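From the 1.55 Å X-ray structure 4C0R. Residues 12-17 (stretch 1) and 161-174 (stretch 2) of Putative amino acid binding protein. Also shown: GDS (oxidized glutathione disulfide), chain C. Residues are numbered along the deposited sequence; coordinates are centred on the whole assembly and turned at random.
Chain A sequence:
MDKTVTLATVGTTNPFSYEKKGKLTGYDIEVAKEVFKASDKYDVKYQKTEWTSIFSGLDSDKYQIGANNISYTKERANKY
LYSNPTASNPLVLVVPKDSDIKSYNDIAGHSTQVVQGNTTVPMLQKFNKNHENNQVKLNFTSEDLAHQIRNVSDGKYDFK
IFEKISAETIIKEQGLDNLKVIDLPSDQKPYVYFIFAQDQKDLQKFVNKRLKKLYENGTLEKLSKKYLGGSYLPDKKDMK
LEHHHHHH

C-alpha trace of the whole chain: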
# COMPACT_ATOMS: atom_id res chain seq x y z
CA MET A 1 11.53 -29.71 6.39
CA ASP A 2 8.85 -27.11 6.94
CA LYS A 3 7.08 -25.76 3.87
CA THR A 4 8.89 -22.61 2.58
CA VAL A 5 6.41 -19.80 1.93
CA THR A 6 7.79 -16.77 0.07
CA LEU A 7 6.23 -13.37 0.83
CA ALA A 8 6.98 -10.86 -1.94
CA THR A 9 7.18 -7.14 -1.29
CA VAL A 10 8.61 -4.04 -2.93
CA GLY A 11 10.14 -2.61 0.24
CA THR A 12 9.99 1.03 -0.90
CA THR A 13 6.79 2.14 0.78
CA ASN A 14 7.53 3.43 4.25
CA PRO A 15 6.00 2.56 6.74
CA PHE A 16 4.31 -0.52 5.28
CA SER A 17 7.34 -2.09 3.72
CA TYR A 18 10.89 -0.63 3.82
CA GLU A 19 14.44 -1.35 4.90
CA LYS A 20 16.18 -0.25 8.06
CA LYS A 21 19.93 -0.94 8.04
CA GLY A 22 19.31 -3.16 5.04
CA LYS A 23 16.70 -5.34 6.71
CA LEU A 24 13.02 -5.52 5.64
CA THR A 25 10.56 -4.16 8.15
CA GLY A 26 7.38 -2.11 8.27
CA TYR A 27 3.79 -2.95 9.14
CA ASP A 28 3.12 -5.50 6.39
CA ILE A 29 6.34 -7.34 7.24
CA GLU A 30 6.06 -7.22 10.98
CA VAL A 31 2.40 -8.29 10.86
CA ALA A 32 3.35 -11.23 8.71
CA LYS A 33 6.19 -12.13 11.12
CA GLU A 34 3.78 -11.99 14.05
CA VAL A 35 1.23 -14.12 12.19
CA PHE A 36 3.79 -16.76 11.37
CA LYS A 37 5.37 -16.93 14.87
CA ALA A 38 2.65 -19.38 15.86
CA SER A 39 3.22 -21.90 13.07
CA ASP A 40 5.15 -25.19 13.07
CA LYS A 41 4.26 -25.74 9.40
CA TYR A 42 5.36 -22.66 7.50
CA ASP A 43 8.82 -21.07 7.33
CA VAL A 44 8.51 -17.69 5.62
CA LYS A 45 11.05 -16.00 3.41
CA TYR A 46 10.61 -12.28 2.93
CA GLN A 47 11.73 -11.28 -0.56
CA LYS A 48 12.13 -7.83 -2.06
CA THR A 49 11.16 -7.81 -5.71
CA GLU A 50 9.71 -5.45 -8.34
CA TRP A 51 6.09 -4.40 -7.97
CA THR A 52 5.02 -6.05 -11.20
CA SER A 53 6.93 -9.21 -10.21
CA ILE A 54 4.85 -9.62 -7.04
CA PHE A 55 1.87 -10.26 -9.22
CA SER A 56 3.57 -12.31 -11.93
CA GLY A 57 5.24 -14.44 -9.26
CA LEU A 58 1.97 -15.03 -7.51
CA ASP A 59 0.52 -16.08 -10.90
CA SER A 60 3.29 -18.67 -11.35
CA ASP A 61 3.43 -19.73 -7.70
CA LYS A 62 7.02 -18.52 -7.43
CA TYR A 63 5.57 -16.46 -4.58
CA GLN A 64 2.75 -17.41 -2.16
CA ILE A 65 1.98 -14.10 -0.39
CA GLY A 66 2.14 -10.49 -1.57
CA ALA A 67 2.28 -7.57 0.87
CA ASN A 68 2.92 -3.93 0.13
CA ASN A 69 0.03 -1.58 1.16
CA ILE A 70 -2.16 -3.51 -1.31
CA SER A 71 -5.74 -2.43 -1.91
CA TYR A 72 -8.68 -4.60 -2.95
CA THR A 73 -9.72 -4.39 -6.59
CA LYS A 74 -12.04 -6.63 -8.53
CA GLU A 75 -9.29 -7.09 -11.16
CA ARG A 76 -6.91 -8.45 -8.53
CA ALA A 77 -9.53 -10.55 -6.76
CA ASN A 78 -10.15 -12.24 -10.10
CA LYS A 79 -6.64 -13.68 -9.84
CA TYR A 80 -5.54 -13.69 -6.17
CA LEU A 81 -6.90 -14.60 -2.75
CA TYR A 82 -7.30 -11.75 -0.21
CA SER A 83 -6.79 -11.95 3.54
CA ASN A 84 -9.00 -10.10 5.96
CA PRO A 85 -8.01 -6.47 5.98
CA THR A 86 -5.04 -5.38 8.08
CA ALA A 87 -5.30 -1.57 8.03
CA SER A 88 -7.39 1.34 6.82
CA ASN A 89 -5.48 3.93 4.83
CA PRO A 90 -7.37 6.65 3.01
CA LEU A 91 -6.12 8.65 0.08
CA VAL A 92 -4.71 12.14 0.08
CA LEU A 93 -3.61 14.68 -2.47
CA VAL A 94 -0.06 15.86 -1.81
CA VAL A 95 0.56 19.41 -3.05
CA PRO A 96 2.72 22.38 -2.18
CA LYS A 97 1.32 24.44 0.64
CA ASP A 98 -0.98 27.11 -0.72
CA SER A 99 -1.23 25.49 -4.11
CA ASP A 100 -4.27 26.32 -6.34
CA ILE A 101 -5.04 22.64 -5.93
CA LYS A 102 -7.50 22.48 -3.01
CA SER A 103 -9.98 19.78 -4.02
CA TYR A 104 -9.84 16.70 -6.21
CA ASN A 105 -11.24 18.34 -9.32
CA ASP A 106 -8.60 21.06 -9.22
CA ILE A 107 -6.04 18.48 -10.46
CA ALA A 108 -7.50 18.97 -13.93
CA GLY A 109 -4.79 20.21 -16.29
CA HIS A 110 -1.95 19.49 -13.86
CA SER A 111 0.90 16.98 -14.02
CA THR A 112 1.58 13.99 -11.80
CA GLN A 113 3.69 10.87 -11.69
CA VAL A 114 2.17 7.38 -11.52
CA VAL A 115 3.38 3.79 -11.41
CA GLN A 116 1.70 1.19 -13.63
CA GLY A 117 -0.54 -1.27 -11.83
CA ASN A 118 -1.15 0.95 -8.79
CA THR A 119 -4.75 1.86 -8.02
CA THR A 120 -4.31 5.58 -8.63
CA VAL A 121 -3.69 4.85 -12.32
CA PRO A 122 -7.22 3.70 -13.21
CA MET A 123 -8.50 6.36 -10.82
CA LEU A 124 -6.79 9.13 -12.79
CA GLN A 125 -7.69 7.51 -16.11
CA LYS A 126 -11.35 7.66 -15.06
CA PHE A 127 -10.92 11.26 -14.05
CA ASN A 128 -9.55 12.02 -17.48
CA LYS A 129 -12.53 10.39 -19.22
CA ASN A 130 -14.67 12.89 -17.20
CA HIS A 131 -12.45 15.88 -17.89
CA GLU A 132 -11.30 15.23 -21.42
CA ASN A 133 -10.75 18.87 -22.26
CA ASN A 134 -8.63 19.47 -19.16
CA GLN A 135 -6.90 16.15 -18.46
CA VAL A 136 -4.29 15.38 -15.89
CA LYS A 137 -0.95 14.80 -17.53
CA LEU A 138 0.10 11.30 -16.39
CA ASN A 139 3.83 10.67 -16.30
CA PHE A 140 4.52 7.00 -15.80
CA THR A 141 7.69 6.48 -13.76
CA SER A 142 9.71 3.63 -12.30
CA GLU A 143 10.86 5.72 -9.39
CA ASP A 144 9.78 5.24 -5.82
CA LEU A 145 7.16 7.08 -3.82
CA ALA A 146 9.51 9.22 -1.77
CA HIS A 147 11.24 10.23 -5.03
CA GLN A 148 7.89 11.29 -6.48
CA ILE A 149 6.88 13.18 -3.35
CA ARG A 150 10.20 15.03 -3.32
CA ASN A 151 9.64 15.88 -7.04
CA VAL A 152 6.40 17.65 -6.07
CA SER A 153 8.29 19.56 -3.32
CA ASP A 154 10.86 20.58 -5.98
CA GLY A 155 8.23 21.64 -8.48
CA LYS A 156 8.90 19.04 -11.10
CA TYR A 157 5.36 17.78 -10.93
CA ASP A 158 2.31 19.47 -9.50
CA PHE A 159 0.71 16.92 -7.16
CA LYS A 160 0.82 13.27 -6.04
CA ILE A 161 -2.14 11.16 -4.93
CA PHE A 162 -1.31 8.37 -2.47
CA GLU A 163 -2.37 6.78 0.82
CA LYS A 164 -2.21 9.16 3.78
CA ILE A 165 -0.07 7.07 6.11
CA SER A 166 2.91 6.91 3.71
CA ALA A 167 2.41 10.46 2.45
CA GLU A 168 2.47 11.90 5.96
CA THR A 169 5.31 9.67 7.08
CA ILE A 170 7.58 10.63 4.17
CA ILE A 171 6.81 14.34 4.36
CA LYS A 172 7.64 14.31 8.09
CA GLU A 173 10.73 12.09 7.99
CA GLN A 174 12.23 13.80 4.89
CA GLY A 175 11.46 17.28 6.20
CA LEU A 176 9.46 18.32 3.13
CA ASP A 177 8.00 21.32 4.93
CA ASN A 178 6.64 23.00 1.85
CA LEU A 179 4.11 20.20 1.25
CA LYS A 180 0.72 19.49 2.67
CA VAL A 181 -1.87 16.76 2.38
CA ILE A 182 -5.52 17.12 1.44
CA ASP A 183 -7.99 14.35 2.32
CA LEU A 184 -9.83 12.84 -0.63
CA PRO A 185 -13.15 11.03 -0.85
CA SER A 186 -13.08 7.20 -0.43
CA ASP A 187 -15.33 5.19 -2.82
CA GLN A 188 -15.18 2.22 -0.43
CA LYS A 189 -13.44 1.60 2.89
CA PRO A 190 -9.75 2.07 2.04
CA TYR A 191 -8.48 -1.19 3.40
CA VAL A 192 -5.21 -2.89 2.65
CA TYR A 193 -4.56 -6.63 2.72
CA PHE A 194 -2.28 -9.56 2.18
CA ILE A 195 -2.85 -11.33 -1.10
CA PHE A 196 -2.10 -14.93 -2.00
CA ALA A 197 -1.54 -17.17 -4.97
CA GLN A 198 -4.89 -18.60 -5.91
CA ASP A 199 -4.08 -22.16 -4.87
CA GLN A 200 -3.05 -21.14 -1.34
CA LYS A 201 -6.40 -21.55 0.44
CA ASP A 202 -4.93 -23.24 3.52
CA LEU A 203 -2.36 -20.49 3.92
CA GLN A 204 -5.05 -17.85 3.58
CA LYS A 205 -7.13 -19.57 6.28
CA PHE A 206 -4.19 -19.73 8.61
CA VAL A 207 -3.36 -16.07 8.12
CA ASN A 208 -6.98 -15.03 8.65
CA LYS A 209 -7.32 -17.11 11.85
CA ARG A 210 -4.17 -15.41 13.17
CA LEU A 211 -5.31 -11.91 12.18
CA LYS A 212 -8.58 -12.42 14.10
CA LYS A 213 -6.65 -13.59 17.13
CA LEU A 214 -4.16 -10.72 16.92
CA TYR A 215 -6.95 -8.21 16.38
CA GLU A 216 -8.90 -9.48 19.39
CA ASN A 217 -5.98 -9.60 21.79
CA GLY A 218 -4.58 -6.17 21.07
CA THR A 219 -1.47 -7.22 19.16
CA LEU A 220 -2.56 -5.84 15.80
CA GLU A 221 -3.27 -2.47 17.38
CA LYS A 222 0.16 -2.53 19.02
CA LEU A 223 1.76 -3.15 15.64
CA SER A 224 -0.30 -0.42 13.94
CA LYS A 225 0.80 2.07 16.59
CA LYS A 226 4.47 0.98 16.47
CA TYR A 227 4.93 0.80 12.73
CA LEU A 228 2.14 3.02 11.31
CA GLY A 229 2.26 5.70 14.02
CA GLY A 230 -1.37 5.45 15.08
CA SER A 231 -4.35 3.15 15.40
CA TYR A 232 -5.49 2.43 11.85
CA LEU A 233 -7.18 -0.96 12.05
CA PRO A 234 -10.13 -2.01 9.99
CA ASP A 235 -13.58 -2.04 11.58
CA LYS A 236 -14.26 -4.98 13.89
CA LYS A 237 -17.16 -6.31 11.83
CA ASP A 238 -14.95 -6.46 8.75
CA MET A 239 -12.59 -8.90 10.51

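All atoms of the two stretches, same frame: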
# COMPACT_ATOMS: atom_id res chain seq x y z
N THR A 12 9.75 -0.40 -0.70
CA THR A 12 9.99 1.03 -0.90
C THR A 12 8.82 1.91 -0.56
O THR A 12 8.63 3.01 -1.13
CB THR A 12 10.41 1.33 -2.34
OG1 THR A 12 9.35 0.95 -3.21
CG2 THR A 12 11.71 0.52 -2.67
N THR A 13 8.00 1.46 0.39
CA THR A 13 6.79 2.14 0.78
C THR A 13 6.70 2.30 2.30
O THR A 13 5.90 1.61 2.96
CB THR A 13 5.55 1.42 0.20
OG1 THR A 13 5.77 1.11 -1.20
CG2 THR A 13 4.29 2.23 0.33
N ASN A 14 7.51 3.17 2.82
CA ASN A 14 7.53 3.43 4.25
C ASN A 14 6.18 4.00 4.65
O ASN A 14 5.70 4.89 3.97
CB ASN A 14 8.67 4.42 4.49
CG ASN A 14 8.84 4.89 5.89
OD1 ASN A 14 8.29 4.41 6.87
ND2 ASN A 14 9.66 5.94 6.00
N PRO A 15 5.54 3.51 5.73
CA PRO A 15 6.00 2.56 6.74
C PRO A 15 5.43 1.16 6.63
O PRO A 15 5.52 0.39 7.56
CB PRO A 15 5.50 3.19 8.01
CG PRO A 15 4.17 3.74 7.60
CD PRO A 15 4.35 4.26 6.20
N PHE A 16 4.88 0.81 5.47
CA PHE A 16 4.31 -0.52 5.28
C PHE A 16 5.37 -1.56 5.00
O PHE A 16 5.32 -2.68 5.49
CB PHE A 16 3.20 -0.54 4.19
CG PHE A 16 1.87 -0.05 4.73
CD1 PHE A 16 1.60 1.33 4.83
CD2 PHE A 16 0.92 -0.94 5.20
CE1 PHE A 16 0.46 1.74 5.38
CE2 PHE A 16 -0.22 -0.50 5.76
CZ PHE A 16 -0.46 0.82 5.85
N SER A 17 6.32 -1.16 4.19
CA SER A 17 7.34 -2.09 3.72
C SER A 17 8.58 -1.28 3.31
O SER A 17 8.52 -0.49 2.37
CB SER A 17 6.86 -2.98 2.60
OG SER A 17 7.95 -3.84 2.17
N ILE A 161 -1.10 11.84 -5.69
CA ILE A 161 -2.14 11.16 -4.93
C ILE A 161 -1.61 9.82 -4.38
O ILE A 161 -1.02 9.02 -5.11
CB ILE A 161 -3.40 10.88 -5.76
CG1 ILE A 161 -3.98 12.19 -6.28
CG2 ILE A 161 -4.43 10.10 -4.94
CD1 ILE A 161 -5.10 11.99 -7.28
N PHE A 162 -1.72 9.64 -3.08
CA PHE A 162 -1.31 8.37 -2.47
C PHE A 162 -2.00 8.19 -1.15
O PHE A 162 -2.62 9.13 -0.63
CB PHE A 162 0.22 8.35 -2.25
CG PHE A 162 0.76 6.92 -2.15
CD1 PHE A 162 0.79 6.10 -3.28
CD2 PHE A 162 1.13 6.40 -0.95
CE1 PHE A 162 1.21 4.77 -3.20
CE2 PHE A 162 1.55 5.05 -0.87
CZ PHE A 162 1.59 4.25 -2.02
N GLU A 163 -1.87 7.00 -0.55
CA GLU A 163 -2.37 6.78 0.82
C GLU A 163 -1.75 7.76 1.83
O GLU A 163 -0.57 8.06 1.76
CB GLU A 163 -2.09 5.34 1.24
CG GLU A 163 -3.04 4.29 0.69
CD GLU A 163 -2.86 3.88 -0.74
OE1 GLU A 163 -1.82 4.16 -1.37
OE2 GLU A 163 -3.80 3.25 -1.20
N LYS A 164 -2.57 8.20 2.77
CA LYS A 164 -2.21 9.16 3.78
C LYS A 164 -1.05 8.72 4.66
O LYS A 164 -0.20 9.51 4.94
CB LYS A 164 -3.43 9.41 4.68
CG LYS A 164 -3.28 10.57 5.62
CD LYS A 164 -4.65 11.00 6.13
CE LYS A 164 -4.55 12.35 6.83
NZ LYS A 164 -5.86 12.74 7.35
N ILE A 165 -1.05 7.48 5.13
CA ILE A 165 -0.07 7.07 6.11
C ILE A 165 1.36 7.22 5.52
O ILE A 165 2.25 7.84 6.14
CB ILE A 165 -0.34 5.67 6.61
CG1 ILE A 165 -1.63 5.57 7.43
CG2 ILE A 165 0.86 5.19 7.48
CD1 ILE A 165 -2.12 4.19 7.68
N SER A 166 1.60 6.74 4.30
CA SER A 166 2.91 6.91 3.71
C SER A 166 3.20 8.36 3.34
O SER A 166 4.29 8.84 3.54
CB SER A 166 3.11 6.05 2.46
OG SER A 166 3.27 4.69 2.81
N ALA A 167 2.19 9.06 2.81
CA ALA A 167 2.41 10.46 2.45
C ALA A 167 2.90 11.26 3.65
O ALA A 167 3.87 12.01 3.57
CB ALA A 167 1.16 11.08 1.88
N GLU A 168 2.17 11.15 4.75
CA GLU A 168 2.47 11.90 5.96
C GLU A 168 3.82 11.48 6.53
O GLU A 168 4.63 12.32 6.95
CB GLU A 168 1.34 11.80 6.97
CG GLU A 168 0.07 12.51 6.50
CD GLU A 168 -0.97 12.65 7.56
OE1 GLU A 168 -1.11 11.75 8.41
OE2 GLU A 168 -1.68 13.67 7.49
N THR A 169 4.07 10.18 6.53
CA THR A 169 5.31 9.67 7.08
C THR A 169 6.52 10.21 6.34
O THR A 169 7.48 10.69 6.96
CB THR A 169 5.33 8.12 7.04
OG1 THR A 169 4.30 7.60 7.91
CG2 THR A 169 6.69 7.60 7.41
N ILE A 170 6.48 10.17 5.02
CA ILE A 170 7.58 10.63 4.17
C ILE A 170 7.77 12.13 4.29
O ILE A 170 8.88 12.59 4.43
CB ILE A 170 7.33 10.23 2.72
CG1 ILE A 170 7.51 8.74 2.57
CG2 ILE A 170 8.32 10.93 1.81
CD1 ILE A 170 6.93 8.18 1.27
N ILE A 171 6.68 12.91 4.25
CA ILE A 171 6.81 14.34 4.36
C ILE A 171 7.44 14.71 5.69
O ILE A 171 8.23 15.64 5.75
CB ILE A 171 5.42 15.02 4.25
CG1 ILE A 171 4.93 14.95 2.79
CG2 ILE A 171 5.47 16.45 4.83
CD1 ILE A 171 3.45 15.25 2.68
N LYS A 172 7.09 14.00 6.76
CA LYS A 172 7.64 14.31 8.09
C LYS A 172 9.10 13.90 8.19
O LYS A 172 9.97 14.71 8.54
CB LYS A 172 6.82 13.58 9.16
CG LYS A 172 7.42 13.67 10.56
CD LYS A 172 6.52 13.04 11.61
N GLU A 173 9.38 12.65 7.86
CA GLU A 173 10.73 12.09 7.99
C GLU A 173 11.75 12.73 7.05
O GLU A 173 12.93 12.83 7.41
CB GLU A 173 10.68 10.56 7.78
CG GLU A 173 9.95 9.87 8.90
CD GLU A 173 9.93 8.35 8.83
OE1 GLU A 173 10.48 7.77 7.89
OE2 GLU A 173 9.31 7.75 9.75
N GLN A 174 11.32 13.15 5.85
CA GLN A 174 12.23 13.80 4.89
C GLN A 174 12.21 15.32 4.99
O GLN A 174 12.89 16.01 4.21
CB GLN A 174 11.91 13.40 3.46
CG GLN A 174 11.97 11.89 3.19
CD GLN A 174 13.31 11.32 3.48
OE1 GLN A 174 14.33 11.82 2.98
NE2 GLN A 174 13.36 10.25 4.29
CD1 GDS C . 8.06 0.52 -9.46
N2 GDS C . 8.12 1.75 -8.67
CA2 GDS C . 8.48 1.57 -7.31
C2 GDS C . 9.92 1.51 -6.94
O2 GDS C . 10.29 0.94 -5.89
CB2 GDS C . 7.52 1.42 -6.20
SG2 GDS C . 5.83 1.67 -6.69
N3 GDS C . 10.87 2.12 -7.85
CA3 GDS C . 12.31 2.00 -7.58
C3 GDS C . 12.77 0.96 -8.59
OE3 GDS C . 13.91 1.06 -9.16
OE4 GDS C . 12.05 -0.03 -8.92
N4 GDS C . 3.38 2.96 -4.99
CA4 GDS C . 3.73 4.33 -5.27
C4 GDS C . 2.90 4.86 -6.39
OE5 GDS C . 1.79 4.32 -6.70
OE6 GDS C . 3.33 5.89 -6.98
C5 GDS C . 4.13 2.26 -4.00
O5 GDS C . 5.02 2.83 -3.38
CA5 GDS C . 3.79 0.84 -3.89
N5 GDS C . 2.45 0.45 -4.04
CB5 GDS C . 4.85 -0.08 -4.42
SG5 GDS C . 4.82 -0.03 -6.23
CA6 GDS C . -2.22 1.05 -3.76
C6 GDS C . -2.49 -0.21 -4.57
OE7 GDS C . -2.27 -0.19 -5.81
OE8 GDS C . -2.89 -1.26 -4.01
N6 GDS C . -2.77 0.83 -2.41
CB6 GDS C . -0.78 1.38 -3.73
CG6 GDS C . 0.04 0.10 -3.47
CD6 GDS C . 1.44 0.54 -3.09
O6 GDS C . 1.78 0.96 -1.97
O HOH W 1 8.69 5.10 9.46

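The two stretches, at least 149 residues apart in sequence wherever they touch, bury 387 Å² between them, counting both sides. The nearest CA atoms across the stretches are Asn14 CA and Ser166 CA, 5.8 Å apart, and Asn14 contributes the largest covered area of any residue, 82 Å².

Asn14 binds the helix 164-173 at two levels. Its carbonyl accepts a hydrogen bond from the Ser166 hydroxyl, OG to O 2.7 Å. Ser166 points its CA-to-CB bond sideways, and chi1 of -73° (m) brings OG onto that carbonyl; the same oxygen lies 3.5 Å from Ser166 CA in a CA-H...O contact. A short hydroxyl side chain suits this spot, because it donates while the backbones stay close. The Asn14 side chain, with chi1 at 177° (t), reaches further along the helix, where ND2 donates to Glu173 OE1 at 2.8 Å with an N-H...O angle of 149°. Glu173 points toward stretch 1 and meets the amide with chi1 m, chi2 t and a carboxylate at chi3 0°. Water 1 completes the arrangement, donating to Asn14 OD1 and to Glu173 OE2, each 2.7 Å from its oxygen. Both ends of the amide are thus used, as are both carboxylate oxygens.

Thr169 lies between these levels. Its OG1 donates to Ile165 O one turn earlier (2.7 Å), an arrangement compatible with chi1 of -65° (m), while its CG2 lies 3.6 Å from Asn14 OD1.

The peptide bond before Pro15 is cis. The Pro15 ring, C-gamma endo, packs CG against Ile165 CG2 at 3.6 Å and places CD 3.6 Å from Ser166 OG. Ile165 points toward stretch 1, and its CG2 also meets Phe16 CE1 at 4.1 Å, so one methyl serves both rings. Phe16 has its CA-to-CB bond sideways, but chi1 of -81° (m) accompanies a ring whose end comes nearer the helix; Ser166 OG lies at the ring edge, 4.3 Å from CD1. These apolar groups are buried, as is Ser166.

Thr13 uses its two branches differently. With chi1 at -47° (m), CG2 packs 3.6 Å from Ser166 OG and 4.1 Å from Phe162 CE2, while OG1 donates to O5 of the glutathione disulfide at 2.9 Å. Backbone bonds from Phe16 N (2.8 Å) and Ser17 N (3.1 Å) to Thr13 O brace this turn. The ligand adds an indirect link: its N6 donates to OE2 of Glu163, the N-cap residue, at 2.9 Å, and its O6 lies at the edge of the Phe162 ring, 3.3 Å from CZ.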